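Local coordinates for protein transcriptional regulator I2 (Pseudomonas fluorescens A506, PDB 4MO7) that acts as a superantigen (PfiT) linked to Crohn's disease and, as a TetR-family regulator, probably binds DNA as a dimer to control transcription, at residues A[94-99]-A[103-108]; A[156-161]-A[165-170]; A[50-55]-A[61-66]; A[68-71]-A[75-78]; A[84-89]-A[144-149]. All blocks are in the same frame, centred on the assembly; numbering follows the deposited sequence. Where two conformers were deposited one is given.

How the interactions relate
Helix 73-97 ties most of the set together: its start belongs to interaction 4, its middle to interaction 5 and its end to interaction 1. Interactions 3 and 4 lie in the presumed DNA-binding domain, centres about 12 Å apart, and touch where L55 and I66 meet I76. At the other end of the chain interactions 1 and 2, centres about 14 Å apart, are joined by the salt bridge R105 NE to E160 OE2 (2.7 Å). Interaction 5 lies between these ends, its centre about 18 Å from the centres of both interaction 1 and interaction 4. A bound magnesium ion stays about 11 Å from the side chain of L55.

Interaction 1. Residues A[94-99]-A[103-108]; sequences ASLEEA and RERVLA
L96 and R105 cross at about a right angle, and this crossing forms the middle of the contact. The CD2 methyl of L96 presses on R105 CB at 3.6 Å and also lies over one face of the guanidinium, 4.2 Å above its plane and over its centre. R105 reaches this place because its chain bends at chi3 (62°), which folds the guanidinium back across the leucine instead of letting it run on outward. The backbone of A99 flanks the same group: its O lies at the guanidinium edge, in plane. L96 O comes within 3.2 Å of R105 NH1, but the angle is too poor for a hydrogen bond. The firm polar partner of R105 is E160, in a salt bridge through NE. A99 meets the second helix with its methyl, CB lying 3.6 Å from R105 CG and 3.9 Å from E104 CB. At the other end S95 CB faces A108 CB at 4.0 Å, two small groups that let the backbones come close. Beside them a water donates to A108 O (3.0 Å). Within the second helix, E104 OE2 takes R103 NH2 in a salt bridge, nearly along its C-O axis and with the oxygen close to the guanidinium plane. I153 and V157 of helix 137-163 close over L96. The whole is a tight interhelical turn, where helix 73-97 ends and helix 102-110 starts, in the all-helical body of a TetR-family protein.

Interaction 2. Residues A[156-161]-A[165-170]; sequences QVLGEA and GYIRGD
A Schellman motif ends helix 137-163 and folds Y166 and I167 back onto A161 in the last turns. G165 supplies the positive phi (93°) that turns the chain, and the bond that marks the motif runs from Y166 N to A161 O, 2.9 Å long with an angle of 157° at the hydrogen. Below it the methyl of A161 meets Y166 CB at 4.1 Å, while the edge of the tyrosine ring passes A161 O. I167 fills the inner side. With CG1 set anti to its own carbonyl carbon (chi1 -75°), its CD1 points into the helix and touches A161 CB at 3.6 Å. The same methyl meets L158 CD2 at 3.7 Å, the two side chains crossing at about a right angle, and lies equally close to the carbonyl oxygen of L158. On another side of the helix E160 OE1 takes Q156 NE2 on its anti lone pair (3.1 Å). Farther along the loop, K162 bonds to G169 O, and R168 forms a salt bridge with D212 of the second subunit. D170 then caps helix 171-183, its OD1 accepting from I173 N. The Schellman C-cap and the aspartate N-cap bracket the loop between helices 137-163 and 171-183, where R168 and D170 meet the second subunit, in a TetR-like C-terminal domain.

Interaction 3. Residues A[50-55]-A[61-66]; sequences TTVRDL and IQSGSI
V52 and I66 make the close part of this contact. I66 CD1 lies 3.5 Å from V52 CG1 and 3.1 Å from V52 O, shorter than usual for a methyl on an oxygen, so this spot is crowded and its exact geometry should not be pressed. V52 turns CG1 toward the loop by placing it anti to the backbone N (chi1 164°), and that same methyl rests 3.5 Å from S63 O. L55 CB completes the apolar patch at 4.1 Å from I66 CD1. L55 and I66 are buried, whereas R53 lies exposed on the solvent side, with S63 at the edge. There S63 OG meets R53 CA at 3.4 Å; of the arginine side chain CB alone touches, and the rest runs away extended from CG to NE. No hydrogen bond crosses between residues 50-55 and 61-66, and packing alone joins them. What sets the start of helix 52-59 is a capping box of T51 and D54: D54 N donates to T51 OG1 at 2.9 Å and almost straight, 175°. The placing fits the helix-turn-helix of TetR-family repressors, in which residues 61-66 would enter the DNA-reading helix. Behind the contact L55 leans on L34 of helix 30-45, and both L55 and I66 pack on I76 of helix 73-97, so the turn after helix 52-59 packs between helices 30-45 and 73-97.

Interaction 4. Residues A[68-71]-A[75-78]; sequences HHFK and EILR
K71 N donates to E75 OE2 across the contact, a short bond of 2.6 Å with an angle of 163° at the hydrogen. The amide comes from above the carboxylate plane, 39° out of it. E75 reaches back because CG stands anti to its backbone N (chi1 -169°) and the chain continues extended, so the carboxylate lies beside the loop. There OE2 also touches F70 CA at 3.2 Å and K71 CG at 3.4 Å. The lysine chain crosses the glutamate at about a right angle, its NZ 4.6 Å from OE1, which allows attraction between opposite charges without contact. Beneath this polar pair lies an apolar one: I76 CG1 sits over one face of the F70 ring in a CH-pi contact, 4.0 Å from the centroid, the two side chains again at about a right angle. A second shell holds the glutamate. S72 OG bonds to E75 N, and R78 NH1 faces E75 OE1 in a long salt bridge of 3.8 Å, a matter of charge alone because the oxygen lies well out of the guanidinium plane; R78 also pairs with E82. Farther out, F70 is wedged against R31, L34 and L35 of helix 30-45. I76 packs on A38 of that helix, so the loop is held against helix 30-45 where helix 73-97 begins, within the presumed DNA-binding domain.

Interaction 5. Residues A[84-89]-A[144-149]; sequences TIHYNT and LALRDV
L146 of helix 137-163 rests on I85 and H86 of helix 73-97, two helices packed in parallel, the short segments only 8° apart and their axes 9.8 Å from each other. This pairing belongs to the helical C-terminal body of a TetR-family fold. L146 gives up the largest surface and meets its two partners with different atoms. Its CB touches I85 CG2 at 3.7 Å; the isoleucine sends that methyl across by setting it anti to its own backbone N. The branched end of the leucine turns to H86 instead, at about a right angle to it. CD1 stands over one face of the imidazole in a CH-pi contact, 4.0 Å from the centroid and 18° off the normal, displaced toward the rim. CD2 lies 3.5 Å from H86 NE2. I85 leans further on L128 of helix 122-130 and on V143, which places it in the interior. H86, by contrast, lies at the exposed margin. A water bridges the helices: it donates to L146 O at 2.8 Å and to the hydroxyl T89 OG1 at 2.6 Å, while T89 N and OG1 reach I85 O from opposite faces of its plane.

Interaction 1. Residues A[94-99]-A[103-108]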
# COMPACT_ATOMS: atom_id res chain seq x y z
N ALA A 94 -18.57 18.83 1.50
CA ALA A 94 -19.56 19.33 0.53
C ALA A 94 -20.25 18.17 -0.15
O ALA A 94 -21.47 18.18 -0.30
CB ALA A 94 -18.88 20.24 -0.56
N SER A 95 -19.47 17.18 -0.58
CA SER A 95 -20.07 15.96 -1.19
C SER A 95 -20.99 15.27 -0.21
O SER A 95 -22.12 14.89 -0.57
CB SER A 95 -19.01 14.98 -1.68
OG SER A 95 -18.21 15.58 -2.67
N LEU A 96 -20.54 15.10 1.04
CA LEU A 96 -21.41 14.50 2.07
C LEU A 96 -22.71 15.22 2.26
O LEU A 96 -23.74 14.58 2.54
CB LEU A 96 -20.73 14.42 3.44
CG LEU A 96 -19.76 13.29 3.59
CD1 LEU A 96 -19.20 13.43 5.01
CD2 LEU A 96 -20.45 11.91 3.39
N GLU A 97 -22.67 16.55 2.20
CA GLU A 97 -23.87 17.35 2.40
C GLU A 97 -24.92 17.08 1.32
O GLU A 97 -26.12 17.17 1.58
CB GLU A 97 -23.54 18.86 2.48
CG GLU A 97 -22.85 19.24 3.75
CD GLU A 97 -22.48 20.72 3.84
OE1 GLU A 97 -22.43 21.41 2.78
OE2 GLU A 97 -22.23 21.19 4.97
N GLU A 98 -24.47 16.70 0.12
CA GLU A 98 -25.36 16.42 -1.01
C GLU A 98 -25.84 14.97 -1.01
O GLU A 98 -26.57 14.56 -1.91
CB GLU A 98 -24.66 16.71 -2.33
CG GLU A 98 -24.28 18.17 -2.49
CD GLU A 98 -23.32 18.42 -3.63
OE1 GLU A 98 -23.01 17.45 -4.37
OE2 GLU A 98 -22.88 19.58 -3.77
N ALA A 99 -25.41 14.20 -0.02
CA ALA A 99 -25.75 12.78 0.07
C ALA A 99 -26.65 12.54 1.26
O ALA A 99 -26.29 12.86 2.40
CB ALA A 99 -24.46 11.95 0.21
N ARG A 103 -25.59 4.70 1.73
CA ARG A 103 -24.83 4.28 0.60
C ARG A 103 -24.20 5.44 -0.16
O ARG A 103 -23.06 5.33 -0.59
CB ARG A 103 -25.60 3.32 -0.32
CG ARG A 103 -26.69 3.96 -1.16
CD ARG A 103 -26.12 4.24 -2.56
NE ARG A 103 -25.95 3.04 -3.37
CZ ARG A 103 -25.33 3.03 -4.53
NH1 ARG A 103 -25.20 1.89 -5.19
NH2 ARG A 103 -24.84 4.15 -5.05
N GLU A 104 -24.92 6.55 -0.31
CA GLU A 104 -24.35 7.67 -1.03
C GLU A 104 -23.27 8.39 -0.20
O GLU A 104 -22.34 8.96 -0.80
CB GLU A 104 -25.43 8.61 -1.52
CG GLU A 104 -26.16 7.97 -2.77
CD GLU A 104 -25.27 7.99 -4.04
OE1 GLU A 104 -24.86 9.08 -4.46
OE2 GLU A 104 -24.97 6.92 -4.64
N ARG A 105 -23.41 8.38 1.12
CA ARG A 105 -22.40 9.06 1.96
C ARG A 105 -21.11 8.25 1.95
O ARG A 105 -20.03 8.81 1.80
CB ARG A 105 -22.92 9.25 3.38
CG ARG A 105 -24.10 10.26 3.38
CD ARG A 105 -24.88 10.34 4.69
NE ARG A 105 -24.08 10.78 5.82
CZ ARG A 105 -23.76 12.06 6.07
NH1 ARG A 105 -24.18 13.04 5.26
NH2 ARG A 105 -23.04 12.34 7.13
N VAL A 106 -21.19 6.94 2.14
CA VAL A 106 -19.97 6.10 2.00
C VAL A 106 -19.35 6.24 0.60
O VAL A 106 -18.16 6.40 0.45
CB VAL A 106 -20.23 4.59 2.36
CG1 VAL A 106 -18.96 3.77 2.27
CG2 VAL A 106 -20.79 4.49 3.81
N LEU A 107 -20.18 6.20 -0.46
CA LEU A 107 -19.66 6.34 -1.79
C LEU A 107 -19.01 7.68 -2.00
O LEU A 107 -17.99 7.76 -2.68
CB LEU A 107 -20.79 6.10 -2.81
CG LEU A 107 -20.29 6.16 -4.25
CD1 LEU A 107 -19.21 5.09 -4.53
CD2 LEU A 107 -21.51 6.00 -5.21
N ALA A 108 -19.59 8.73 -1.41
CA ALA A 108 -19.00 10.06 -1.58
C ALA A 108 -17.57 10.07 -1.03
O ALA A 108 -16.68 10.70 -1.63
CB ALA A 108 -19.84 11.11 -0.85
O HOH W 1 -17.96 12.38 -3.83

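Interaction 2. Residues A[156-161]-A[165-170]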
# COMPACT_ATOMS: atom_id res chain seq x y z
N GLN A 156 -17.01 9.07 11.27
CA GLN A 156 -18.45 9.44 11.41
C GLN A 156 -19.35 8.69 10.43
O GLN A 156 -20.32 8.05 10.84
CB GLN A 156 -18.61 10.95 11.22
CG GLN A 156 -20.05 11.48 11.13
CD GLN A 156 -20.80 11.34 12.45
OE1 GLN A 156 -20.19 11.35 13.55
NE2 GLN A 156 -22.13 11.18 12.36
N VAL A 157 -18.99 8.74 9.16
CA VAL A 157 -19.78 8.13 8.09
C VAL A 157 -19.78 6.61 8.17
O VAL A 157 -20.85 5.99 8.01
CB VAL A 157 -19.25 8.62 6.76
CG1 VAL A 157 -19.82 7.81 5.51
CG2 VAL A 157 -19.55 10.10 6.62
N LEU A 158 -18.63 5.99 8.43
CA LEU A 158 -18.63 4.55 8.60
C LEU A 158 -19.39 4.16 9.90
O LEU A 158 -20.07 3.14 9.93
CB LEU A 158 -17.22 3.97 8.61
CG LEU A 158 -16.41 4.16 7.34
CD1 LEU A 158 -14.93 3.76 7.56
CD2 LEU A 158 -17.01 3.28 6.22
N GLY A 159 -19.31 5.00 10.95
CA GLY A 159 -20.05 4.73 12.17
C GLY A 159 -21.54 4.77 11.89
O GLY A 159 -22.29 3.93 12.44
N GLU A 160 -21.98 5.73 11.08
CA GLU A 160 -23.40 5.74 10.63
C GLU A 160 -23.79 4.46 9.90
O GLU A 160 -24.87 3.87 10.13
CB GLU A 160 -23.66 6.89 9.65
CG GLU A 160 -23.56 8.24 10.23
CD GLU A 160 -23.51 9.35 9.14
OE1 GLU A 160 -23.15 10.47 9.49
OE2 GLU A 160 -23.80 9.10 7.94
N ALA A 161 -22.92 4.03 8.99
CA ALA A 161 -23.14 2.78 8.23
C ALA A 161 -23.27 1.58 9.12
O ALA A 161 -24.15 0.75 8.88
CB ALA A 161 -22.06 2.53 7.17
N GLY A 165 -26.60 -0.93 9.95
CA GLY A 165 -26.49 -2.36 9.61
C GLY A 165 -25.78 -2.71 8.30
O GLY A 165 -25.92 -3.85 7.81
N TYR A 166 -25.06 -1.75 7.71
CA TYR A 166 -24.34 -1.93 6.45
C TYR A 166 -22.90 -2.44 6.56
O TYR A 166 -22.32 -2.78 5.57
CB TYR A 166 -24.27 -0.59 5.68
CG TYR A 166 -25.60 -0.12 5.12
CD1 TYR A 166 -26.55 0.47 5.93
CD2 TYR A 166 -25.87 -0.24 3.77
CE1 TYR A 166 -27.77 0.89 5.41
CE2 TYR A 166 -27.06 0.21 3.23
CZ TYR A 166 -28.00 0.75 4.06
OH TYR A 166 -29.19 1.18 3.49
N ILE A 167 -22.33 -2.47 7.76
CA ILE A 167 -20.92 -2.86 7.89
C ILE A 167 -20.86 -3.96 8.93
O ILE A 167 -21.44 -3.81 10.02
CB ILE A 167 -20.13 -1.63 8.36
CG1 ILE A 167 -19.96 -0.66 7.18
CG2 ILE A 167 -18.75 -2.02 8.91
CD1 ILE A 167 -19.12 0.53 7.52
N ARG A 168 -20.19 -5.05 8.57
CA ARG A 168 -20.16 -6.27 9.38
C ARG A 168 -19.11 -6.17 10.48
O ARG A 168 -19.35 -6.65 11.60
CB ARG A 168 -19.86 -7.50 8.50
CG ARG A 168 -20.72 -7.60 7.25
CD ARG A 168 -20.49 -8.95 6.57
NE ARG A 168 -20.79 -9.99 7.53
CZ ARG A 168 -20.13 -11.13 7.66
NH1 ARG A 168 -19.14 -11.45 6.83
NH2 ARG A 168 -20.50 -11.98 8.62
N GLY A 169 -17.98 -5.56 10.16
CA GLY A 169 -16.82 -5.57 11.07
C GLY A 169 -16.62 -4.31 11.92
O GLY A 169 -17.51 -3.47 12.05
N ASP A 170 -15.44 -4.22 12.53
CA ASP A 170 -15.10 -3.08 13.38
C ASP A 170 -14.86 -1.82 12.52
O ASP A 170 -14.26 -1.87 11.41
CB ASP A 170 -13.84 -3.45 14.15
CG ASP A 170 -13.37 -2.35 15.02
OD1 ASP A 170 -12.61 -1.49 14.55
OD2 ASP A 170 -13.78 -2.38 16.21

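Interaction 3. Residues A[50-55]-A[61-66]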
# COMPACT_ATOMS: atom_id res chain seq x y z
N THR A 50 14.23 23.70 -5.14
CA THR A 50 13.57 24.99 -5.27
C THR A 50 14.20 26.01 -4.34
O THR A 50 14.02 25.98 -3.11
CB THR A 50 12.04 24.91 -5.02
OG1 THR A 50 11.47 24.00 -5.96
CG2 THR A 50 11.42 26.28 -5.21
N THR A 51 14.94 26.96 -4.89
CA THR A 51 15.54 27.96 -4.02
C THR A 51 14.59 29.09 -3.68
O THR A 51 13.52 29.28 -4.31
CB THR A 51 16.83 28.56 -4.63
OG1 THR A 51 16.45 29.49 -5.66
CG2 THR A 51 17.72 27.47 -5.23
N VAL A 52 14.97 29.84 -2.67
CA VAL A 52 14.24 31.02 -2.28
C VAL A 52 14.29 32.02 -3.45
O VAL A 52 13.36 32.80 -3.66
CB VAL A 52 14.86 31.61 -0.99
CG1 VAL A 52 14.40 33.04 -0.77
CG2 VAL A 52 14.46 30.74 0.20
N ARG A 53 15.36 31.93 -4.24
CA ARG A 53 15.47 32.81 -5.40
C ARG A 53 14.41 32.43 -6.44
O ARG A 53 13.63 33.30 -6.88
CB ARG A 53 16.88 32.76 -6.00
CG ARG A 53 17.02 33.60 -7.25
CD ARG A 53 18.47 33.90 -7.59
NE ARG A 53 18.59 34.83 -8.70
CZ ARG A 53 18.74 36.15 -8.56
NH1 ARG A 53 18.80 36.69 -7.35
NH2 ARG A 53 18.85 36.92 -9.64
N ASP A 54 14.36 31.14 -6.78
CA ASP A 54 13.33 30.57 -7.65
C ASP A 54 11.90 31.01 -7.28
O ASP A 54 11.14 31.43 -8.16
CB ASP A 54 13.43 29.04 -7.65
CG ASP A 54 14.69 28.54 -8.31
OD1 ASP A 54 15.27 29.31 -9.11
OD2 ASP A 54 15.09 27.37 -8.06
N LEU A 55 11.51 30.93 -6.01
CA LEU A 55 10.15 31.30 -5.64
C LEU A 55 9.91 32.79 -5.82
O LEU A 55 8.82 33.20 -6.22
CB LEU A 55 9.82 30.87 -4.20
CG LEU A 55 8.36 30.94 -3.75
CD1 LEU A 55 7.44 30.38 -4.82
CD2 LEU A 55 8.21 30.17 -2.46
N ILE A 61 8.90 38.86 -7.03
CA ILE A 61 9.36 39.59 -5.84
C ILE A 61 10.83 39.33 -5.58
O ILE A 61 11.50 38.62 -6.36
CB ILE A 61 8.53 39.30 -4.58
CG1 ILE A 61 8.41 37.79 -4.31
CG2 ILE A 61 7.12 39.87 -4.72
CD1 ILE A 61 7.30 37.42 -3.35
N GLN A 62 11.35 39.95 -4.52
CA GLN A 62 12.74 39.74 -4.13
C GLN A 62 12.77 38.71 -3.02
O GLN A 62 11.89 38.72 -2.12
CB GLN A 62 13.41 41.05 -3.69
CG GLN A 62 14.80 41.30 -4.32
CD GLN A 62 14.80 41.15 -5.84
OE1 GLN A 62 13.86 41.58 -6.52
NE2 GLN A 62 15.84 40.51 -6.37
N SER A 63 13.79 37.84 -3.11
CA SER A 63 14.06 36.71 -2.23
C SER A 63 13.70 37.02 -0.80
O SER A 63 13.10 36.19 -0.11
CB SER A 63 15.56 36.34 -2.26
OG SER A 63 15.88 35.31 -3.20
N GLY A 64 14.09 38.21 -0.35
CA GLY A 64 13.97 38.57 1.06
C GLY A 64 12.54 38.88 1.50
O GLY A 64 12.20 38.85 2.68
N SER A 65 11.69 39.17 0.54
CA SER A 65 10.28 39.49 0.85
C SER A 65 9.46 38.21 1.06
O SER A 65 8.31 38.23 1.56
CB SER A 65 9.69 40.28 -0.30
OG SER A 65 9.75 39.49 -1.46
N ILE A 66 10.02 37.07 0.68
CA ILE A 66 9.23 35.84 0.84
C ILE A 66 8.93 35.72 2.32
O ILE A 66 7.80 35.41 2.75
CB ILE A 66 10.01 34.62 0.33
CG1 ILE A 66 9.93 34.58 -1.20
CG2 ILE A 66 9.41 33.35 0.93
CD1 ILE A 66 11.15 33.92 -1.80

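Interaction 4. Residues A[68-71]-A[75-78]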
# COMPACT_ATOMS: atom_id res chain seq x y z
N HIS A 68 8.41 37.61 4.66
CA HIS A 68 7.44 38.43 5.36
C HIS A 68 6.13 37.67 5.63
O HIS A 68 5.36 38.05 6.51
CB HIS A 68 7.15 39.71 4.58
CG HIS A 68 5.89 40.39 4.99
ND1 HIS A 68 4.68 40.13 4.38
CD2 HIS A 68 5.63 41.27 5.99
CE1 HIS A 68 3.74 40.85 4.96
NE2 HIS A 68 4.29 41.55 5.94
N HIS A 69 5.89 36.60 4.88
CA HIS A 69 4.63 35.84 4.99
C HIS A 69 4.71 34.47 5.69
O HIS A 69 3.72 33.98 6.28
CB HIS A 69 4.07 35.60 3.59
CG HIS A 69 3.06 36.62 3.20
ND1 HIS A 69 1.78 36.63 3.72
CD2 HIS A 69 3.16 37.71 2.41
CE1 HIS A 69 1.12 37.67 3.24
NE2 HIS A 69 1.93 38.34 2.44
N PHE A 70 5.89 33.86 5.61
CA PHE A 70 6.12 32.59 6.23
C PHE A 70 7.41 32.76 7.01
O PHE A 70 8.26 33.57 6.62
CB PHE A 70 6.29 31.53 5.13
CG PHE A 70 5.06 31.36 4.30
CD1 PHE A 70 4.07 30.53 4.72
CD2 PHE A 70 4.90 32.08 3.13
CE1 PHE A 70 2.92 30.38 3.98
CE2 PHE A 70 3.78 31.92 2.36
CZ PHE A 70 2.77 31.09 2.80
N LYS A 71 7.57 32.00 8.09
CA LYS A 71 8.77 32.19 8.91
C LYS A 71 9.96 31.54 8.29
O LYS A 71 11.09 31.81 8.69
CB LYS A 71 8.61 31.51 10.27
CG LYS A 71 7.42 31.90 11.08
CD LYS A 71 7.46 31.08 12.35
CE LYS A 71 7.96 29.67 12.08
NZ LYS A 71 8.18 28.94 13.35
N GLU A 75 8.18 26.35 6.40
CA GLU A 75 6.79 26.74 6.64
C GLU A 75 5.96 26.90 5.35
O GLU A 75 4.76 26.66 5.38
CB GLU A 75 6.67 28.00 7.50
CG GLU A 75 5.25 28.27 7.98
CD GLU A 75 5.18 29.40 8.98
OE1 GLU A 75 4.83 29.14 10.14
OE2 GLU A 75 5.48 30.54 8.59
N ILE A 76 6.57 27.32 4.24
CA ILE A 76 5.87 27.35 2.95
C ILE A 76 5.43 25.93 2.59
O ILE A 76 4.30 25.73 2.13
CB ILE A 76 6.75 27.88 1.82
CG1 ILE A 76 7.18 29.32 2.16
CG2 ILE A 76 5.96 27.96 0.51
CD1 ILE A 76 8.16 29.90 1.17
N LEU A 77 6.31 24.94 2.83
CA LEU A 77 5.99 23.54 2.49
C LEU A 77 4.86 23.05 3.34
O LEU A 77 3.90 22.44 2.82
CB LEU A 77 7.21 22.63 2.66
CG LEU A 77 7.07 21.14 2.32
CD1 LEU A 77 6.70 20.92 0.88
CD2 LEU A 77 8.39 20.39 2.71
N ARG A 78 4.92 23.32 4.64
CA ARG A 78 3.81 23.01 5.55
C ARG A 78 2.50 23.58 5.04
O ARG A 78 1.48 22.89 5.03
CB ARG A 78 4.08 23.62 6.93
CG ARG A 78 2.91 23.41 7.91
CD ARG A 78 3.14 24.32 9.12
NE ARG A 78 1.86 24.69 9.70
CZ ARG A 78 1.71 25.58 10.68
NH1 ARG A 78 2.79 26.17 11.18
NH2 ARG A 78 0.50 25.86 11.15

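Interaction 5. Residues A[84-89]-A[144-149]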
# COMPACT_ATOMS: atom_id res chain seq x y z
N THR A 84 -3.74 21.71 0.77
CA THR A 84 -4.27 20.55 0.03
C THR A 84 -5.21 19.73 0.86
O THR A 84 -6.25 19.27 0.36
CB THR A 84 -3.15 19.59 -0.44
OG1 THR A 84 -2.14 20.36 -1.09
CG2 THR A 84 -3.70 18.53 -1.42
N ILE A 85 -4.85 19.50 2.12
CA ILE A 85 -5.72 18.73 2.96
C ILE A 85 -6.99 19.48 3.32
O ILE A 85 -8.07 18.86 3.35
CB ILE A 85 -5.03 18.24 4.23
CG1 ILE A 85 -3.89 17.27 3.86
CG2 ILE A 85 -6.01 17.40 5.06
CD1 ILE A 85 -3.09 16.85 5.09
N HIS A 86 -6.89 20.79 3.59
CA HIS A 86 -8.06 21.61 3.86
C HIS A 86 -8.98 21.54 2.67
O HIS A 86 -10.18 21.39 2.83
CB HIS A 86 -7.66 23.08 4.07
CG HIS A 86 -7.42 23.40 5.50
ND1 HIS A 86 -6.32 24.11 5.93
CD2 HIS A 86 -8.15 23.13 6.61
CE1 HIS A 86 -6.37 24.25 7.25
NE2 HIS A 86 -7.47 23.66 7.68
N TYR A 87 -8.40 21.62 1.48
CA TYR A 87 -9.24 21.56 0.27
C TYR A 87 -9.88 20.21 0.09
O TYR A 87 -11.10 20.15 -0.17
CB TYR A 87 -8.38 21.93 -0.95
CG TYR A 87 -9.02 21.64 -2.29
CD1 TYR A 87 -9.79 22.59 -2.93
CD2 TYR A 87 -8.78 20.43 -2.93
CE1 TYR A 87 -10.37 22.31 -4.19
CE2 TYR A 87 -9.34 20.14 -4.16
CZ TYR A 87 -10.13 21.08 -4.79
OH TYR A 87 -10.66 20.76 -6.02
N ASN A 88 -9.11 19.12 0.19
CA ASN A 88 -9.70 17.78 0.10
C ASN A 88 -10.80 17.63 1.12
O ASN A 88 -11.89 17.13 0.80
CB ASN A 88 -8.65 16.65 0.23
CG ASN A 88 -7.70 16.59 -0.98
OD1 ASN A 88 -7.92 17.26 -2.00
ND2 ASN A 88 -6.64 15.79 -0.88
N THR A 89 -10.58 18.09 2.35
CA THR A 89 -11.60 17.87 3.35
C THR A 89 -12.87 18.68 3.07
O THR A 89 -13.99 18.21 3.32
CB THR A 89 -11.05 18.20 4.78
OG1 THR A 89 -9.84 17.42 5.01
CG2 THR A 89 -12.03 17.90 5.80
N LEU A 144 -0.44 16.59 10.23
CA LEU A 144 -1.10 15.42 10.80
C LEU A 144 -2.37 15.74 11.60
O LEU A 144 -3.30 14.94 11.63
CB LEU A 144 -0.11 14.58 11.65
CG LEU A 144 0.99 13.83 10.87
CD1 LEU A 144 2.04 13.20 11.84
CD2 LEU A 144 0.43 12.75 9.93
N ALA A 145 -2.40 16.88 12.27
CA ALA A 145 -3.65 17.37 12.83
C ALA A 145 -4.78 17.50 11.83
O ALA A 145 -5.93 17.16 12.17
CB ALA A 145 -3.45 18.68 13.56
N LEU A 146 -4.50 18.00 10.62
CA LEU A 146 -5.53 18.07 9.58
C LEU A 146 -5.94 16.67 9.12
O LEU A 146 -7.12 16.43 8.80
CB LEU A 146 -5.04 18.84 8.36
CG LEU A 146 -4.73 20.29 8.73
CD1 LEU A 146 -4.32 21.05 7.49
CD2 LEU A 146 -5.97 20.95 9.31
N ARG A 147 -4.96 15.78 9.01
CA ARG A 147 -5.29 14.39 8.61
C ARG A 147 -6.23 13.78 9.66
O ARG A 147 -7.11 13.01 9.31
CB ARG A 147 -4.03 13.55 8.54
CG ARG A 147 -4.30 12.08 8.44
CD ARG A 147 -4.82 11.74 7.09
NE ARG A 147 -4.46 10.37 6.75
CZ ARG A 147 -5.07 9.66 5.83
NH1 ARG A 147 -6.08 10.19 5.15
NH2 ARG A 147 -4.68 8.41 5.57
N ASP A 148 -6.04 14.13 10.93
CA ASP A 148 -6.90 13.60 12.00
C ASP A 148 -8.34 13.96 11.73
O ASP A 148 -9.24 13.10 11.86
CB ASP A 148 -6.48 14.15 13.38
CG ASP A 148 -7.21 13.48 14.53
OD1 ASP A 148 -7.53 12.28 14.42
OD2 ASP A 148 -7.42 14.14 15.57
N VAL A 149 -8.58 15.23 11.37
CA VAL A 149 -9.96 15.72 11.10
C VAL A 149 -10.56 14.99 9.91
O VAL A 149 -11.76 14.60 9.91
CB VAL A 149 -9.95 17.22 10.86
CG1 VAL A 149 -11.28 17.68 10.37
CG2 VAL A 149 -9.55 17.94 12.18
O HOH W 2 -8.72 18.12 7.26